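Local coordinates for protein glucose-6-phosphate 1-dehydrogenase (Kluyveromyces lactis, PDB 7E6I) that catalyses the oxidation of glucose 6-phosphate by NADP(+) to 6-phosphogluconolactone, the first step of the oxidative pentose phosphate pathway, at residues Y231-G236 with S311-F316; L253-P258 with R267-K272; E343-I348 with V369-P374. One frame throughout, in Å; residues are numbered along the deposited sequence.

Contact 1: residues Y231-G236 with S311-F316; sequences YFDSIG and SKCVTF
Cys313 presses its sulfur against Phe232 at the buried end of this contact. Cys313 SG lies 3.7 Å from Phe232 CD2 and meets the ring obliquely. Cys313 SG is also 3.6 Å from Phe232 O, which already accepts from the N atoms of Ile235 and Gly236. SG is anti to the backbone N (chi1 -175°), and this directs it to the turn that follows helix 229-232. Val314 O reaches the edge of the Phe232 ring, 3.8 Å from Phe232 CE2. Val314 O also lies 3.6 Å from Gly236 CA. Thr315 adds its methyl CG2 near CE2, while its OG1 bonds to Tyr461 OH.

The other end is polar, and its Asp233 is partly exposed, although Ser311 is buried. Asp233 OD1 accepts a hydrogen bond from Ser311 OG at 2.5 Å, a length to be read with caution at this resolution, and a second from Tyr301 OH. Ser311 OG in turn accepts from Cys313 N at 3.2 Å, which makes an ST turn.

Phe232 also packs near Asp240 and Lys339, both bonded to the bound sugar phosphate. The chemistry is therefore mixed: the Phe232 ring, with Cys313 SG at its rim, packs the buried side, and a chain of hydrogen bonds from backbone N to carboxylate ties down the loop before strand 316-321.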
loop_
_atom_site.group_PDB
_atom_site.type_symbol
_atom_site.label_atom_id
_atom_site.label_comp_id
_atom_site.label_asym_id
_atom_site.label_seq_id
_atom_site.Cartn_x
_atom_site.Cartn_y
_atom_site.Cartn_z
ATOM N N TYR A 231 19.946 -6.690 3.796
ATOM C CA TYR A 231 19.127 -5.485 3.788
ATOM C C TYR A 231 17.901 -5.644 4.680
ATOM O O TYR A 231 17.549 -4.735 5.444
ATOM C CB TYR A 231 18.693 -5.173 2.360
ATOM C CG TYR A 231 19.824 -4.748 1.463
ATOM C CD1 TYR A 231 20.631 -3.666 1.795
ATOM C CD2 TYR A 231 20.093 -5.434 0.281
ATOM C CE1 TYR A 231 21.672 -3.273 0.972
ATOM C CE2 TYR A 231 21.131 -5.052 -0.545
ATOM C CZ TYR A 231 21.914 -3.968 -0.196
ATOM O OH TYR A 231 22.951 -3.586 -1.011
ATOM N N PHE A 232 17.229 -6.789 4.584
ATOM C CA PHE A 232 16.006 -6.991 5.339
ATOM C C PHE A 232 16.264 -6.994 6.835
ATOM O O PHE A 232 15.335 -6.744 7.617
ATOM C CB PHE A 232 15.358 -8.300 4.899
ATOM C CG PHE A 232 13.916 -8.435 5.292
ATOM C CD1 PHE A 232 12.922 -7.805 4.564
ATOM C CD2 PHE A 232 13.551 -9.217 6.375
ATOM C CE1 PHE A 232 11.588 -7.951 4.911
ATOM C CE2 PHE A 232 12.224 -9.352 6.732
ATOM C CZ PHE A 232 11.242 -8.723 5.998
ATOM N N ASP A 233 17.515 -7.231 7.241
ATOM C CA ASP A 233 17.812 -7.471 8.648
ATOM C C ASP A 233 17.441 -6.275 9.508
ATOM O O ASP A 233 16.913 -6.438 10.611
ATOM C CB ASP A 233 19.287 -7.812 8.824
ATOM C CG ASP A 233 19.567 -8.434 10.163
ATOM O OD1 ASP A 233 19.096 -9.569 10.366
ATOM O OD2 ASP A 233 20.226 -7.793 11.015
ATOM N N SER A 234 17.698 -5.075 9.026
ATOM C CA SER A 234 17.360 -3.881 9.777
ATOM C C SER A 234 15.917 -3.432 9.553
ATOM O O SER A 234 15.488 -2.456 10.180
ATOM C CB SER A 234 18.309 -2.752 9.390
ATOM O OG SER A 234 18.245 -2.529 7.990
ATOM N N ILE A 235 15.174 -4.106 8.666
ATOM C CA ILE A 235 13.789 -3.761 8.348
ATOM C C ILE A 235 12.843 -4.624 9.179
ATOM O O ILE A 235 12.207 -4.132 10.121
ATOM C CB ILE A 235 13.485 -3.952 6.851
ATOM C CG1 ILE A 235 14.433 -3.151 5.956
ATOM C CG2 ILE A 235 12.061 -3.543 6.556
ATOM C CD1 ILE A 235 14.590 -1.728 6.360
ATOM N N GLY A 236 12.737 -5.910 8.820
ATOM C CA GLY A 236 11.804 -6.832 9.433
ATOM C C GLY A 236 10.404 -6.721 8.845
ATOM O O GLY A 236 10.032 -5.726 8.228
ATOM N N SER A 311 21.275 -13.346 13.914
ATOM C CA SER A 311 20.216 -12.406 13.575
ATOM C C SER A 311 18.889 -12.789 14.222
ATOM O O SER A 311 18.425 -13.924 14.092
ATOM C CB SER A 311 20.053 -12.340 12.061
ATOM O OG SER A 311 18.894 -11.609 11.726
ATOM N N LYS A 312 18.263 -11.829 14.903
ATOM C CA LYS A 312 16.923 -11.998 15.447
ATOM C C LYS A 312 15.843 -11.422 14.528
ATOM O O LYS A 312 14.748 -11.089 15.002
ATOM C CB LYS A 312 16.832 -11.350 16.828
ATOM C CG LYS A 312 17.820 -11.889 17.852
ATOM C CD LYS A 312 17.302 -11.662 19.281
ATOM C CE LYS A 312 17.178 -10.167 19.595
ATOM N NZ LYS A 312 18.027 -9.732 20.753
ATOM N N CYS A 313 16.122 -11.292 13.230
ATOM C CA CYS A 313 15.187 -10.622 12.335
ATOM C C CYS A 313 13.876 -11.400 12.225
ATOM O O CYS A 313 13.871 -12.621 12.030
ATOM C CB CYS A 313 15.799 -10.442 10.955
ATOM S SG CYS A 313 14.744 -9.482 9.849
ATOM N N VAL A 314 12.765 -10.681 12.332
ATOM C CA VAL A 314 11.434 -11.272 12.250
ATOM C C VAL A 314 10.991 -11.297 10.790
ATOM O O VAL A 314 10.856 -10.243 10.159
ATOM C CB VAL A 314 10.436 -10.480 13.110
ATOM C CG1 VAL A 314 9.076 -11.054 12.977
ATOM C CG2 VAL A 314 10.853 -10.497 14.569
ATOM N N THR A 315 10.735 -12.492 10.255
ATOM C CA THR A 315 10.166 -12.620 8.915
ATOM C C THR A 315 8.693 -13.022 8.938
ATOM O O THR A 315 8.045 -13.046 7.882
ATOM C CB THR A 315 10.986 -13.620 8.073
ATOM O OG1 THR A 315 10.853 -14.938 8.613
ATOM C CG2 THR A 315 12.460 -13.243 8.084
ATOM N N PHE A 316 8.149 -13.335 10.114
ATOM C CA PHE A 316 6.725 -13.561 10.303
ATOM C C PHE A 316 6.327 -12.924 11.616
ATOM O O PHE A 316 6.989 -13.156 12.630
ATOM C CB PHE A 316 6.368 -15.055 10.345
ATOM C CG PHE A 316 4.928 -15.317 10.705
ATOM C CD1 PHE A 316 4.487 -15.228 12.016
ATOM C CD2 PHE A 316 4.015 -15.635 9.726
ATOM C CE1 PHE A 316 3.179 -15.431 12.330
ATOM C CE2 PHE A 316 2.706 -15.844 10.045
ATOM C CZ PHE A 316 2.286 -15.740 11.355
#

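Contact 2: residues L253-P258 with R267-K272; sequences LTMERP and RDEKVK
The end of helix 236-254 meets the next helix, 263-276, where Met255 lies against Glu269 and Lys270. Met255 is the first residue to leave helical geometry, and from here the chain runs extended along one side of the second helix. Its CG takes the crowded position between the backbone N and the carbonyl carbon (chi1 66°), and the side chain bends at chi3, just before the methyl. Met255 CE thereby comes 3.6 Å from Glu269 CB, the two side chains crossing at about a right angle. The sulfur goes to the neighbouring residue, with Met255 SD 3.7 Å from Lys270 CG.

Glu269 is the centre of the contact. Glu269 CG is 3.5 Å from Glu256 O and 3.8 Å from Pro258 CA. The aliphatic part of this acid thus lies along the backbone of residues 256 to 258. A bend at chi2 (-54°) folds its carboxylate back, and Glu269 OE1 comes 3.6 Å from Glu256 CB.

No direct hydrogen bond joins the two segments. One water does this work: it accepts from Glu256 N at 3.0 Å and donates to Glu269 O and to Glu269 OE1, the latter at 2.6 Å. The backbone N at the helix exit is satisfied in this way, and the water also helps to hold the Glu269 carboxylate in place.

The polar ends of Glu256 and Lys270 find partners beyond the two segments. Glu256 pairs with Arg327, and Lys270 NZ reaches Gln248 of helix 236-254 and Glu435 of helix 433-451. Helix 263-276 is thus tied to a helix before it and a helix after it in the chain.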
loop_
_atom_site.group_PDB
_atom_site.type_symbol
_atom_site.label_atom_id
_atom_site.label_comp_id
_atom_site.label_asym_id
_atom_site.label_seq_id
_atom_site.Cartn_x
_atom_site.Cartn_y
_atom_site.Cartn_z
ATOM N N LEU A 253 -11.090 -0.576 7.245
ATOM C CA LEU A 253 -12.114 -1.482 7.762
ATOM C C LEU A 253 -12.722 -1.017 9.073
ATOM O O LEU A 253 -13.820 -1.471 9.427
ATOM C CB LEU A 253 -11.533 -2.877 7.989
ATOM C CG LEU A 253 -11.046 -3.645 6.766
ATOM C CD1 LEU A 253 -10.138 -4.814 7.209
ATOM C CD2 LEU A 253 -12.212 -4.137 5.917
ATOM N N THR A 254 -12.031 -0.150 9.820
ATOM C CA THR A 254 -12.483 0.218 11.154
ATOM C C THR A 254 -12.907 1.675 11.290
ATOM O O THR A 254 -13.552 2.015 12.289
ATOM C CB THR A 254 -11.386 -0.074 12.198
ATOM O OG1 THR A 254 -10.191 0.628 11.842
ATOM C CG2 THR A 254 -11.066 -1.566 12.288
ATOM N N MET A 255 -12.557 2.549 10.338
ATOM C CA MET A 255 -12.905 3.956 10.511
ATOM C C MET A 255 -14.412 4.150 10.493
ATOM O O MET A 255 -15.167 3.295 10.022
ATOM C CB MET A 255 -12.307 4.827 9.410
ATOM C CG MET A 255 -12.876 4.547 8.024
ATOM S SD MET A 255 -11.912 5.270 6.693
ATOM C CE MET A 255 -13.031 6.606 6.229
ATOM N N GLU A 256 -14.845 5.303 10.994
ATOM C CA GLU A 256 -16.229 5.730 10.822
ATOM C C GLU A 256 -16.423 6.344 9.437
ATOM O O GLU A 256 -15.466 6.587 8.687
ATOM C CB GLU A 256 -16.638 6.746 11.883
ATOM C CG GLU A 256 -16.454 6.271 13.321
ATOM C CD GLU A 256 -17.392 5.128 13.699
ATOM O OE1 GLU A 256 -18.588 5.161 13.302
ATOM O OE2 GLU A 256 -16.935 4.199 14.403
ATOM N N ARG A 257 -17.685 6.601 9.110
ATOM C CA ARG A 257 -18.042 7.067 7.776
ATOM C C ARG A 257 -17.594 8.513 7.601
ATOM O O ARG A 257 -17.848 9.343 8.475
ATOM C CB ARG A 257 -19.557 6.941 7.560
ATOM C CG ARG A 257 -20.094 7.546 6.257
ATOM C CD ARG A 257 -21.613 7.796 6.319
ATOM N NE ARG A 257 -22.312 6.541 6.557
ATOM C CZ ARG A 257 -22.779 5.748 5.592
ATOM N NH1 ARG A 257 -22.651 6.110 4.313
ATOM N NH2 ARG A 257 -23.384 4.595 5.905
ATOM N N PRO A 258 -16.914 8.849 6.519
ATOM C CA PRO A 258 -16.595 10.263 6.282
ATOM C C PRO A 258 -17.881 11.071 6.171
ATOM O O PRO A 258 -18.843 10.658 5.517
ATOM C CB PRO A 258 -15.793 10.249 4.973
ATOM C CG PRO A 258 -15.554 8.802 4.612
ATOM C CD PRO A 258 -16.381 7.930 5.495
ATOM N N ARG A 267 -9.537 11.140 5.121
ATOM C CA ARG A 267 -8.298 11.095 5.872
ATOM C C ARG A 267 -8.535 11.416 7.348
ATOM O O ARG A 267 -7.947 10.773 8.220
ATOM C CB ARG A 267 -7.290 12.022 5.206
ATOM C CG ARG A 267 -6.309 11.236 4.369
ATOM C CD ARG A 267 -5.899 11.843 3.057
ATOM N NE ARG A 267 -5.358 13.189 3.156
ATOM C CZ ARG A 267 -4.133 13.555 2.772
ATOM N NH1 ARG A 267 -3.262 12.674 2.290
ATOM N NH2 ARG A 267 -3.775 14.829 2.879
ATOM N N ASP A 268 -9.440 12.349 7.649
ATOM C CA ASP A 268 -9.779 12.640 9.041
ATOM C C ASP A 268 -10.272 11.396 9.767
ATOM O O ASP A 268 -9.968 11.199 10.952
ATOM C CB ASP A 268 -10.867 13.718 9.121
ATOM C CG ASP A 268 -10.365 15.116 8.775
ATOM O OD1 ASP A 268 -9.139 15.372 8.809
ATOM O OD2 ASP A 268 -11.227 15.963 8.462
ATOM N N GLU A 269 -11.075 10.564 9.095
ATOM C CA GLU A 269 -11.602 9.391 9.783
ATOM C C GLU A 269 -10.524 8.327 9.972
ATOM O O GLU A 269 -10.529 7.618 10.987
ATOM C CB GLU A 269 -12.796 8.821 9.024
ATOM C CG GLU A 269 -14.003 9.758 8.952
ATOM C CD GLU A 269 -14.474 10.266 10.314
ATOM O OE1 GLU A 269 -14.395 9.515 11.310
ATOM O OE2 GLU A 269 -14.950 11.415 10.394
ATOM N N LYS A 270 -9.586 8.213 9.026
ATOM C CA LYS A 270 -8.469 7.298 9.216
ATOM C C LYS A 270 -7.614 7.722 10.415
ATOM O O LYS A 270 -7.331 6.910 11.308
ATOM C CB LYS A 270 -7.646 7.213 7.937
ATOM C CG LYS A 270 -8.399 6.557 6.792
ATOM C CD LYS A 270 -7.692 6.787 5.472
ATOM C CE LYS A 270 -6.614 5.763 5.249
ATOM N NZ LYS A 270 -5.706 6.031 4.090
ATOM N N VAL A 271 -7.241 9.005 10.474
ATOM C CA VAL A 271 -6.499 9.514 11.620
ATOM C C VAL A 271 -7.284 9.278 12.901
ATOM O O VAL A 271 -6.728 8.850 13.922
ATOM C CB VAL A 271 -6.165 11.008 11.425
ATOM C CG1 VAL A 271 -5.491 11.567 12.678
ATOM C CG2 VAL A 271 -5.268 11.207 10.196
ATOM N N LYS A 272 -8.591 9.524 12.860
ATOM C CA LYS A 272 -9.422 9.390 14.053
ATOM C C LYS A 272 -9.393 7.971 14.608
ATOM O O LYS A 272 -9.288 7.778 15.822
ATOM C CB LYS A 272 -10.866 9.808 13.762
ATOM C CG LYS A 272 -11.723 9.773 15.027
ATOM C CD LYS A 272 -13.015 10.529 14.870
ATOM C CE LYS A 272 -14.144 9.838 15.613
ATOM N NZ LYS A 272 -15.346 10.720 15.744
HETATM O O HOH W 1 -13.113 7.466 12.149
#

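Contact 3: residues E343-I348 with V369-P374; sequences EGKVEI and VIRIQP. With BG6 (6-O-phosphono-beta-D-glucopyranose), chain B.
The Arg371 guanidinium and the Glu347 carboxylate have planes 26° apart, and their side chains cross rather than stack. Glu347 OE2 makes a salt bridge to Arg371 NE at 3.0 Å, and it approaches the guanidinium obliquely. Lys345 NZ lies at the guanidinium edge, in its plane. Lys345 CD comes obliquely to this group, 3.2 Å from Arg371 NH2, the two side chains crossing at about a right angle. Lys345 NZ pairs with Glu347 OE1 at 3.0 Å, coming in 48° out of the carboxylate plane. Both Glu347 oxygens are thus engaged, and OE1 is shared with Arg349. The carboxylate probably offsets the repulsion between Lys345 and Arg371. An alanine in place of Lys345 would probably leave Glu347 OE1 without one of its cations and open a gap beside the Arg371 guanidinium.

On the other side of the sheet, Ile372 packs on both Val346 and Ile348, and Ile348 lies side by side with Ile370. Ile372 CD1 lies 3.7 Å from Val346 CG1 and 3.8 Å from Ile348 CD1. Helices 188-191 and 193-198 cover this apolar side. Gln373 also points here, with CG between the backbone N and the carbonyl carbon (chi1 72°). Gln373 NE2 donates to O1P of the sugar phosphate at 2.7 Å, and its OE1 accepts from Lys187 NZ.

The strands are antiparallel. Val346 O takes Ile372 N at 2.9 Å and, more weakly, Gln373 N. This is a classic beta bulge, followed by a cis peptide before Pro374. The bulged pair belongs to the large mixed sheet of the enzyme; one face supplies Gln373 to the substrate phosphate, while Arg371, with Lys345 beside it, probably helps to bind a second NADP(+).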
loop_
_atom_site.group_PDB
_atom_site.type_symbol
_atom_site.label_atom_id
_atom_site.label_comp_id
_atom_site.label_asym_id
_atom_site.label_seq_id
_atom_site.Cartn_x
_atom_site.Cartn_y
_atom_site.Cartn_z
ATOM N N GLU A 343 2.025 -19.907 0.382
ATOM C CA GLU A 343 1.253 -19.311 -0.708
ATOM C C GLU A 343 1.385 -17.800 -0.644
ATOM O O GLU A 343 1.816 -17.239 0.363
ATOM C CB GLU A 343 -0.229 -19.702 -0.635
ATOM C CG GLU A 343 -0.857 -19.301 0.688
ATOM C CD GLU A 343 -2.322 -19.639 0.791
ATOM O OE1 GLU A 343 -3.010 -19.666 -0.252
ATOM O OE2 GLU A 343 -2.786 -19.879 1.929
ATOM N N GLY A 344 0.996 -17.147 -1.738
ATOM C CA GLY A 344 0.918 -15.702 -1.790
ATOM C C GLY A 344 -0.534 -15.267 -1.745
ATOM O O GLY A 344 -1.366 -15.751 -2.516
ATOM N N LYS A 345 -0.825 -14.336 -0.840
ATOM C CA LYS A 345 -2.199 -13.986 -0.505
ATOM C C LYS A 345 -2.232 -12.731 0.348
ATOM O O LYS A 345 -1.469 -12.612 1.318
ATOM C CB LYS A 345 -2.831 -15.139 0.272
ATOM C CG LYS A 345 -4.286 -15.286 0.178
ATOM C CD LYS A 345 -4.665 -16.633 0.798
ATOM C CE LYS A 345 -4.640 -16.616 2.314
ATOM N NZ LYS A 345 -5.715 -17.505 2.868
ATOM N N VAL A 346 -3.124 -11.802 0.034
ATOM C CA VAL A 346 -3.501 -10.757 0.974
ATOM C C VAL A 346 -5.006 -10.824 1.148
ATOM O O VAL A 346 -5.754 -10.790 0.161
ATOM C CB VAL A 346 -3.056 -9.360 0.512
ATOM C CG1 VAL A 346 -3.681 -8.296 1.422
ATOM C CG2 VAL A 346 -1.528 -9.250 0.541
ATOM N N GLU A 347 -5.452 -10.880 2.400
ATOM C CA GLU A 347 -6.817 -11.295 2.670
ATOM C C GLU A 347 -7.321 -10.645 3.952
ATOM O O GLU A 347 -6.564 -10.472 4.918
ATOM C CB GLU A 347 -6.867 -12.824 2.788
ATOM C CG GLU A 347 -8.203 -13.425 2.611
ATOM C CD GLU A 347 -8.121 -14.936 2.435
ATOM O OE1 GLU A 347 -8.056 -15.650 3.474
ATOM O OE2 GLU A 347 -8.124 -15.397 1.258
ATOM N N ILE A 348 -8.617 -10.320 3.954
ATOM C CA ILE A 348 -9.337 -9.825 5.124
ATOM C C ILE A 348 -10.336 -10.892 5.540
ATOM O O ILE A 348 -11.106 -11.376 4.708
ATOM C CB ILE A 348 -10.084 -8.515 4.818
ATOM C CG1 ILE A 348 -9.124 -7.397 4.433
ATOM C CG2 ILE A 348 -11.005 -8.133 5.982
ATOM C CD1 ILE A 348 -9.812 -6.356 3.574
ATOM N N VAL A 369 -14.937 -13.020 3.885
ATOM C CA VAL A 369 -13.560 -13.005 3.413
ATOM C C VAL A 369 -13.480 -12.105 2.188
ATOM O O VAL A 369 -14.261 -12.262 1.243
ATOM C CB VAL A 369 -13.056 -14.420 3.082
ATOM C CG1 VAL A 369 -11.700 -14.346 2.386
ATOM C CG2 VAL A 369 -12.973 -15.273 4.350
ATOM N N ILE A 370 -12.547 -11.165 2.208
ATOM C CA ILE A 370 -12.279 -10.277 1.082
ATOM C C ILE A 370 -10.857 -10.565 0.615
ATOM O O ILE A 370 -9.897 -10.260 1.332
ATOM C CB ILE A 370 -12.445 -8.800 1.473
ATOM C CG1 ILE A 370 -13.830 -8.575 2.080
ATOM C CG2 ILE A 370 -12.208 -7.882 0.281
ATOM C CD1 ILE A 370 -13.915 -7.324 2.878
ATOM N N ARG A 371 -10.704 -11.180 -0.562
ATOM C CA ARG A 371 -9.375 -11.411 -1.114
ATOM C C ARG A 371 -8.937 -10.190 -1.906
ATOM O O ARG A 371 -9.566 -9.831 -2.904
ATOM C CB ARG A 371 -9.296 -12.646 -2.010
ATOM C CG ARG A 371 -7.832 -13.119 -2.156
ATOM C CD ARG A 371 -7.699 -14.500 -2.709
ATOM N NE ARG A 371 -7.329 -15.452 -1.673
ATOM C CZ ARG A 371 -7.550 -16.758 -1.779
ATOM N NH1 ARG A 371 -8.136 -17.225 -2.878
ATOM N NH2 ARG A 371 -7.206 -17.599 -0.796
ATOM N N ILE A 372 -7.840 -9.574 -1.476
ATOM C CA ILE A 372 -7.308 -8.446 -2.225
ATOM C C ILE A 372 -6.468 -8.929 -3.392
ATOM O O ILE A 372 -6.526 -8.366 -4.491
ATOM C CB ILE A 372 -6.520 -7.532 -1.282
ATOM C CG1 ILE A 372 -7.500 -6.795 -0.378
ATOM C CG2 ILE A 372 -5.605 -6.588 -2.071
ATOM C CD1 ILE A 372 -7.082 -6.801 1.035
ATOM N N GLN A 373 -5.703 -9.994 -3.183
ATOM C CA GLN A 373 -4.851 -10.554 -4.218
ATOM C C GLN A 373 -4.455 -11.952 -3.782
ATOM O O GLN A 373 -4.318 -12.199 -2.581
ATOM C CB GLN A 373 -3.614 -9.675 -4.448
ATOM C CG GLN A 373 -2.581 -9.718 -3.343
ATOM C CD GLN A 373 -1.518 -8.639 -3.527
ATOM O OE1 GLN A 373 -1.805 -7.555 -4.035
ATOM N NE2 GLN A 373 -0.288 -8.932 -3.116
ATOM N N PRO A 374 -4.261 -12.892 -4.725
ATOM C CA PRO A 374 -4.353 -12.725 -6.182
ATOM C C PRO A 374 -5.741 -12.548 -6.802
ATOM O O PRO A 374 -5.903 -11.618 -7.592
ATOM C CB PRO A 374 -3.726 -14.011 -6.725
ATOM C CG PRO A 374 -3.549 -14.911 -5.567
ATOM C CD PRO A 374 -3.472 -14.080 -4.360
HETATM C C1 BG6 B . 6.699 -3.813 -0.353
HETATM C C2 BG6 B . 7.544 -4.677 0.582
HETATM O O1 BG6 B . 6.289 -2.633 0.216
HETATM O O5 BG6 B . 5.460 -4.569 -0.731
HETATM C C3 BG6 B . 7.868 -5.993 -0.035
HETATM O O2 BG6 B . 8.758 -4.010 0.955
HETATM C C4 BG6 B . 6.626 -6.742 -0.391
HETATM O O3 BG6 B . 8.620 -6.815 0.897
HETATM C C5 BG6 B . 5.738 -5.902 -1.310
HETATM O O4 BG6 B . 7.000 -7.974 -1.021
HETATM C C6 BG6 B . 4.393 -6.526 -1.568
HETATM O O6 BG6 B . 3.666 -5.652 -2.413
HETATM P P BG6 B . 2.593 -6.322 -3.488
HETATM O O1P BG6 B . 1.736 -7.187 -2.584
HETATM O O2P BG6 B . 3.364 -7.119 -4.507
HETATM O O3P BG6 B . 1.765 -5.279 -4.236
#

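Helix 236-254 connects contacts 1 and 2, and ends just before Met255. It carries Asp240, which binds the substrate, and His245, the probable proton acceptor. The two contacts are 31 Å apart between centres, and contact 2 is nested inside the loop that contact 1 closes. Contacts 2 and 3 touch, Leu253 CD1 lying 3.6 Å from Ile348 CG2. The nearest atoms of contacts 1 and 3 are about 10 Å apart. The substrate lies close to contacts 1 and 3; contact 2 is further off. Gln373 of contact 3 bonds to its phosphate. The side chain of Phe232 is about 5 Å from the bound sugar phosphate. The side chains of Lys270 and His245 are about 11 Å apart.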